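Local coordinates for protein TonB-dependent siderophore receptor (PDB 5NEC) that probably takes up iron-siderophore complexes, and siderophore-drug conjugates, across the outer membrane of Pseudomonas aeruginosa in a TonB-dependent manner, at residues E366-D380 with S418-T432. Residues are numbered along the deposited sequence; the frame is centred on the assembly and turned at random.
Sequences EFSREDSKRDGYIVD and SITRKYAPLNTVGTT
Ser368 to Arg374 pair with Leu426 to Thr432 as neighbouring antiparallel strands of the transmembrane barrel of this TonB-dependent receptor, and beyond a break Tyr377 to Val379 pair again with Ile419 to Arg421. Four hydrogen-bonded pairs, from Ser368 with Thr432 to Arg374 with Leu426, hold the first run together. Between the two runs the register shifts by two residues, and the slack is taken up by the loop Lys422 to Pro425, folded around the carboxylate of Asp375. OD1 of Asp375 accepts from Ala424 N at 2.8 Å, while OD2 takes Tyr423 N on its syn lone pair at 2.9 Å. The anti lone pair of OD2 receives Arg421 NE, also at 2.9 Å, and Arg421 NH2 reaches the same oxygen from above the carboxylate plane, making a side-on salt bridge with carboxylate and guanidinium planes 63° apart. Four donors thus fix the rotation of this buried carboxylate, and the neighbouring arginine, with two backbone N-H groups, would probably favour its charged form. The bend at chi2 (-74°) lays CD of Arg421 over one face of the Tyr377 ring, a CH-pi contact 3.9 Å from the centroid, and that at chi3 (-63°) turns NE toward Asp375. Tyr423 CE1 sits over the centre of one face of the Arg421 guanidinium. Ile419 CG2 also meets the Tyr377 ring, 3.5 Å from CD1. Within the first run, water 1 joins Ser372 OG, Thr428 OG1 and Leu426 O, and Arg369 NH1 bridges to Asp371 OD1 at 2.6 Å while its guanidinium lies with one face against Val429 CG1. Strand 327-354 continues the barrel beside 366-375, and Asp310, one strand further on in 296-316, is hydrogen-bonded to the Tyr377 hydroxyl; beside 426-432 runs strand 447-464, whose Ala462 meets Leu426 and Thr428 and whose Arg454 forms a salt bridge with Glu366.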
loop_
_atom_site.group_PDB
_atom_site.type_symbol
_atom_site.label_atom_id
_atom_site.label_comp_id
_atom_site.label_asym_id
_atom_site.label_seq_id
_atom_site.Cartn_x
_atom_site.Cartn_y
_atom_site.Cartn_z
ATOM N N GLU A 366 -4.449 15.540 -18.066
ATOM C CA GLU A 366 -3.273 15.197 -17.294
ATOM C C GLU A 366 -2.073 15.019 -18.231
ATOM O O GLU A 366 -2.177 14.297 -19.225
ATOM C CB GLU A 366 -3.567 13.922 -16.543
ATOM C CG GLU A 366 -2.443 13.379 -15.675
ATOM C CD GLU A 366 -2.795 12.003 -15.138
ATOM O OE1 GLU A 366 -4.001 11.780 -14.884
ATOM O OE2 GLU A 366 -1.890 11.147 -14.987
ATOM N N PHE A 367 -0.965 15.703 -17.925
ATOM C CA PHE A 367 0.299 15.564 -18.653
ATOM C C PHE A 367 1.362 15.161 -17.658
ATOM O O PHE A 367 1.445 15.755 -16.588
ATOM C CB PHE A 367 0.725 16.897 -19.296
ATOM C CG PHE A 367 -0.309 17.506 -20.205
ATOM C CD1 PHE A 367 -0.321 17.208 -21.561
ATOM C CD2 PHE A 367 -1.269 18.386 -19.706
ATOM C CE1 PHE A 367 -1.268 17.775 -22.417
ATOM C CE2 PHE A 367 -2.228 18.954 -20.549
ATOM C CZ PHE A 367 -2.221 18.652 -21.908
ATOM N N SER A 368 2.187 14.172 -17.988
ATOM C CA SER A 368 3.309 13.820 -17.103
ATOM C C SER A 368 4.549 13.321 -17.814
ATOM O O SER A 368 4.504 12.954 -18.974
ATOM C CB SER A 368 2.879 12.795 -16.069
ATOM O OG SER A 368 2.619 11.564 -16.701
ATOM N N ARG A 369 5.656 13.323 -17.089
ATOM C CA ARG A 369 6.951 12.895 -17.598
ATOM C C ARG A 369 7.665 12.136 -16.492
ATOM O O ARG A 369 7.861 12.698 -15.424
ATOM C CB ARG A 369 7.762 14.111 -18.009
ATOM C CG ARG A 369 9.086 13.788 -18.666
ATOM C CD ARG A 369 9.701 15.043 -19.264
ATOM N NE ARG A 369 10.929 14.764 -20.006
ATOM C CZ ARG A 369 12.123 14.520 -19.456
ATOM N NH1 ARG A 369 12.289 14.505 -18.124
ATOM N NH2 ARG A 369 13.172 14.277 -20.241
ATOM N N GLU A 370 8.012 10.870 -16.727
ATOM C CA GLU A 370 8.846 10.110 -15.792
ATOM C C GLU A 370 10.212 9.803 -16.405
ATOM O O GLU A 370 10.285 9.304 -17.514
ATOM C CB GLU A 370 8.173 8.811 -15.330
ATOM C CG GLU A 370 9.148 7.867 -14.595
ATOM C CD GLU A 370 8.538 7.012 -13.490
ATOM O OE1 GLU A 370 8.748 5.768 -13.501
ATOM O OE2 GLU A 370 7.889 7.584 -12.581
ATOM N N ASP A 371 11.275 10.122 -15.661
ATOM C CA ASP A 371 12.671 9.759 -15.949
ATOM C C ASP A 371 13.045 8.667 -14.976
ATOM O O ASP A 371 12.920 8.879 -13.780
ATOM C CB ASP A 371 13.625 10.917 -15.617
ATOM C CG ASP A 371 14.027 11.719 -16.813
ATOM O OD1 ASP A 371 13.111 12.098 -17.596
ATOM O OD2 ASP A 371 15.260 11.999 -16.950
ATOM N N SER A 372 13.532 7.529 -15.438
ATOM C CA SER A 372 14.092 6.562 -14.499
ATOM C C SER A 372 15.462 6.095 -14.954
ATOM O O SER A 372 15.731 5.986 -16.143
ATOM C CB SER A 372 13.138 5.398 -14.241
ATOM O OG SER A 372 13.080 4.544 -15.338
ATOM N N LYS A 373 16.326 5.854 -13.980
ATOM C CA LYS A 373 17.659 5.337 -14.210
ATOM C C LYS A 373 17.810 4.108 -13.343
ATOM O O LYS A 373 17.800 4.240 -12.132
ATOM C CB LYS A 373 18.695 6.385 -13.826
ATOM C CG LYS A 373 18.522 7.674 -14.597
ATOM C CD LYS A 373 19.693 8.637 -14.374
ATOM C CE LYS A 373 19.869 9.620 -15.544
ATOM N NZ LYS A 373 19.426 11.010 -15.209
ATOM N N ARG A 374 17.931 2.930 -13.959
ATOM C CA ARG A 374 18.151 1.675 -13.218
ATOM C C ARG A 374 19.593 1.182 -13.391
ATOM O O ARG A 374 20.030 0.920 -14.495
ATOM C CB ARG A 374 17.135 0.591 -13.625
ATOM C CG ARG A 374 17.173 -0.636 -12.681
ATOM C CD ARG A 374 16.200 -1.782 -12.970
ATOM N NE ARG A 374 16.278 -2.297 -14.350
ATOM C CZ ARG A 374 17.148 -3.200 -14.820
ATOM N NH1 ARG A 374 18.090 -3.740 -14.044
ATOM N NH2 ARG A 374 17.081 -3.561 -16.108
ATOM N N ASP A 375 20.334 1.074 -12.294
ATOM C CA ASP A 375 21.697 0.527 -12.302
ATOM C C ASP A 375 21.775 -0.588 -11.237
ATOM O O ASP A 375 20.758 -1.089 -10.815
ATOM C CB ASP A 375 22.714 1.658 -12.059
ATOM C CG ASP A 375 24.146 1.304 -12.559
ATOM O OD1 ASP A 375 24.295 0.870 -13.718
ATOM O OD2 ASP A 375 25.128 1.455 -11.784
ATOM N N GLY A 376 22.967 -0.999 -10.835
ATOM C CA GLY A 376 23.142 -1.994 -9.797
ATOM C C GLY A 376 24.597 -2.129 -9.393
ATOM O O GLY A 376 25.401 -1.260 -9.694
ATOM N N TYR A 377 24.917 -3.225 -8.708
ATOM C CA TYR A 377 26.260 -3.544 -8.256
ATOM C C TYR A 377 26.707 -4.870 -8.877
ATOM O O TYR A 377 25.885 -5.664 -9.274
ATOM C CB TYR A 377 26.305 -3.693 -6.731
ATOM C CG TYR A 377 26.040 -2.439 -5.948
ATOM C CD1 TYR A 377 27.068 -1.524 -5.673
ATOM C CD2 TYR A 377 24.770 -2.161 -5.456
ATOM C CE1 TYR A 377 26.835 -0.362 -4.948
ATOM C CE2 TYR A 377 24.521 -1.002 -4.729
ATOM C CZ TYR A 377 25.555 -0.104 -4.485
ATOM O OH TYR A 377 25.296 1.023 -3.747
ATOM N N ILE A 378 28.016 -5.068 -8.977
ATOM C CA ILE A 378 28.634 -6.318 -9.350
ATOM C C ILE A 378 29.298 -6.817 -8.087
ATOM O O ILE A 378 30.112 -6.112 -7.511
ATOM C CB ILE A 378 29.725 -6.102 -10.431
ATOM C CG1 ILE A 378 29.123 -5.559 -11.725
ATOM C CG2 ILE A 378 30.519 -7.380 -10.705
ATOM C CD1 ILE A 378 30.126 -4.711 -12.480
ATOM N N VAL A 379 28.953 -8.026 -7.658
ATOM C CA VAL A 379 29.358 -8.527 -6.341
ATOM C C VAL A 379 29.910 -9.951 -6.471
ATOM O O VAL A 379 29.294 -10.795 -7.097
ATOM C CB VAL A 379 28.182 -8.566 -5.356
ATOM C CG1 VAL A 379 28.652 -8.925 -3.948
ATOM C CG2 VAL A 379 27.421 -7.241 -5.344
ATOM N N ASP A 380 31.061 -10.216 -5.870
ATOM C CA ASP A 380 31.605 -11.564 -5.837
ATOM C C ASP A 380 30.964 -12.375 -4.705
ATOM O O ASP A 380 31.244 -12.131 -3.527
ATOM C CB ASP A 380 33.126 -11.510 -5.643
ATOM C CG ASP A 380 33.802 -12.866 -5.823
ATOM O OD1 ASP A 380 33.138 -13.863 -6.229
ATOM O OD2 ASP A 380 35.027 -12.899 -5.564
ATOM N N SER A 418 34.436 -8.249 -3.509
ATOM C CA SER A 418 34.369 -6.948 -4.172
ATOM C C SER A 418 32.913 -6.542 -4.428
ATOM O O SER A 418 32.084 -7.383 -4.768
ATOM C CB SER A 418 35.151 -6.961 -5.486
ATOM O OG SER A 418 34.730 -8.038 -6.296
ATOM N N ILE A 419 32.626 -5.265 -4.196
ATOM C CA ILE A 419 31.374 -4.618 -4.565
ATOM C C ILE A 419 31.765 -3.433 -5.449
ATOM O O ILE A 419 32.425 -2.516 -4.979
ATOM C CB ILE A 419 30.630 -4.073 -3.322
ATOM C CG1 ILE A 419 30.291 -5.204 -2.346
ATOM C CG2 ILE A 419 29.333 -3.362 -3.711
ATOM C CD1 ILE A 419 29.661 -4.735 -1.046
ATOM N N THR A 420 31.377 -3.442 -6.717
ATOM C CA THR A 420 31.507 -2.243 -7.545
ATOM C C THR A 420 30.170 -1.948 -8.220
ATOM O O THR A 420 29.443 -2.866 -8.571
ATOM C CB THR A 420 32.643 -2.388 -8.591
ATOM O OG1 THR A 420 32.411 -3.536 -9.410
ATOM C CG2 THR A 420 34.007 -2.538 -7.903
ATOM N N ARG A 421 29.840 -0.669 -8.375
ATOM C CA ARG A 421 28.709 -0.237 -9.204
ATOM C C ARG A 421 28.939 -0.636 -10.673
ATOM O O ARG A 421 30.064 -0.581 -11.150
ATOM C CB ARG A 421 28.541 1.283 -9.117
ATOM C CG ARG A 421 27.844 1.793 -7.870
ATOM C CD ARG A 421 26.346 1.503 -7.919
ATOM N NE ARG A 421 25.668 2.190 -9.025
ATOM C CZ ARG A 421 25.333 3.484 -9.043
ATOM N NH1 ARG A 421 25.617 4.262 -8.009
ATOM N NH2 ARG A 421 24.702 4.016 -10.100
ATOM N N LYS A 422 27.878 -1.047 -11.368
ATOM C CA LYS A 422 27.929 -1.315 -12.815
ATOM C C LYS A 422 28.207 -0.048 -13.605
ATOM O O LYS A 422 28.935 -0.083 -14.580
ATOM C CB LYS A 422 26.595 -1.886 -13.340
ATOM C CG LYS A 422 26.323 -3.311 -12.962
ATOM C CD LYS A 422 25.013 -3.829 -13.539
ATOM C CE LYS A 422 24.712 -5.215 -12.959
ATOM N NZ LYS A 422 23.271 -5.592 -13.058
ATOM N N TYR A 423 27.579 1.055 -13.195
ATOM C CA TYR A 423 27.626 2.312 -13.912
ATOM C C TYR A 423 27.276 2.143 -15.394
ATOM O O TYR A 423 27.857 2.770 -16.250
ATOM C CB TYR A 423 28.981 2.977 -13.702
ATOM C CG TYR A 423 29.164 3.608 -12.335
ATOM C CD1 TYR A 423 28.193 4.483 -11.799
ATOM C CD2 TYR A 423 30.323 3.360 -11.572
ATOM C CE1 TYR A 423 28.369 5.070 -10.555
ATOM C CE2 TYR A 423 30.503 3.953 -10.324
ATOM C CZ TYR A 423 29.528 4.810 -9.836
ATOM O OH TYR A 423 29.665 5.409 -8.622
ATOM N N ALA A 424 26.288 1.288 -15.662
ATOM C CA ALA A 424 25.854 0.964 -17.012
ATOM C C ALA A 424 24.340 0.834 -16.979
ATOM O O ALA A 424 23.797 -0.247 -17.141
ATOM C CB ALA A 424 26.519 -0.329 -17.474
ATOM N N PRO A 425 23.643 1.961 -16.772
ATOM C CA PRO A 425 22.234 1.922 -16.440
ATOM C C PRO A 425 21.266 1.727 -17.606
ATOM O O PRO A 425 21.626 1.965 -18.741
ATOM C CB PRO A 425 21.999 3.308 -15.833
ATOM C CG PRO A 425 22.939 4.172 -16.564
ATOM C CD PRO A 425 24.140 3.345 -16.868
ATOM N N LEU A 426 20.038 1.323 -17.290
ATOM C CA LEU A 426 18.926 1.426 -18.228
ATOM C C LEU A 426 18.224 2.735 -17.890
ATOM O O LEU A 426 17.741 2.898 -16.760
ATOM C CB LEU A 426 17.959 0.244 -18.094
ATOM C CG LEU A 426 16.626 0.298 -18.851
ATOM C CD1 LEU A 426 16.851 0.330 -20.356
ATOM C CD2 LEU A 426 15.798 -0.927 -18.461
ATOM N N ASN A 427 18.198 3.662 -18.848
ATOM C CA ASN A 427 17.615 4.982 -18.669
ATOM C C ASN A 427 16.361 5.101 -19.504
ATOM O O ASN A 427 16.417 4.941 -20.710
ATOM C CB ASN A 427 18.581 6.067 -19.126
ATOM C CG ASN A 427 19.804 6.180 -18.244
ATOM O OD1 ASN A 427 19.821 5.753 -17.085
ATOM N ND2 ASN A 427 20.853 6.754 -18.802
ATOM N N THR A 428 15.244 5.418 -18.873
ATOM C CA THR A 428 13.962 5.467 -19.541
ATOM C C THR A 428 13.293 6.832 -19.356
ATOM O O THR A 428 13.248 7.350 -18.242
ATOM C CB THR A 428 13.032 4.379 -18.973
ATOM O OG1 THR A 428 13.733 3.121 -18.923
ATOM C CG2 THR A 428 11.758 4.250 -19.827
ATOM N N VAL A 429 12.781 7.401 -20.447
ATOM C CA VAL A 429 12.020 8.648 -20.407
ATOM C C VAL A 429 10.604 8.360 -20.915
ATOM O O VAL A 429 10.437 7.971 -22.071
ATOM C CB VAL A 429 12.695 9.743 -21.260
ATOM C CG1 VAL A 429 11.834 11.004 -21.312
ATOM C CG2 VAL A 429 14.085 10.055 -20.702
ATOM N N GLY A 430 9.603 8.556 -20.048
ATOM C CA GLY A 430 8.171 8.320 -20.374
ATOM C C GLY A 430 7.327 9.591 -20.368
ATOM O O GLY A 430 7.525 10.446 -19.528
ATOM N N THR A 431 6.405 9.704 -21.321
ATOM C CA THR A 431 5.456 10.823 -21.430
ATOM C C THR A 431 4.057 10.233 -21.400
ATOM O O THR A 431 3.825 9.187 -22.011
ATOM C CB THR A 431 5.643 11.585 -22.760
ATOM O OG1 THR A 431 6.825 12.368 -22.680
ATOM C CG2 THR A 431 4.479 12.524 -23.085
ATOM N N THR A 432 3.137 10.887 -20.686
ATOM C CA THR A 432 1.718 10.531 -20.737
ATOM C C THR A 432 0.871 11.780 -20.992
ATOM O O THR A 432 1.196 12.862 -20.530
ATOM C CB THR A 432 1.218 9.872 -19.435
ATOM O OG1 THR A 432 1.366 10.798 -18.365
ATOM C CG2 THR A 432 1.939 8.591 -19.107
HETATM O O HOH W 1 14.856 2.585 -16.531
HETATM O O HOH W 2 35.954 -10.613 -4.415
#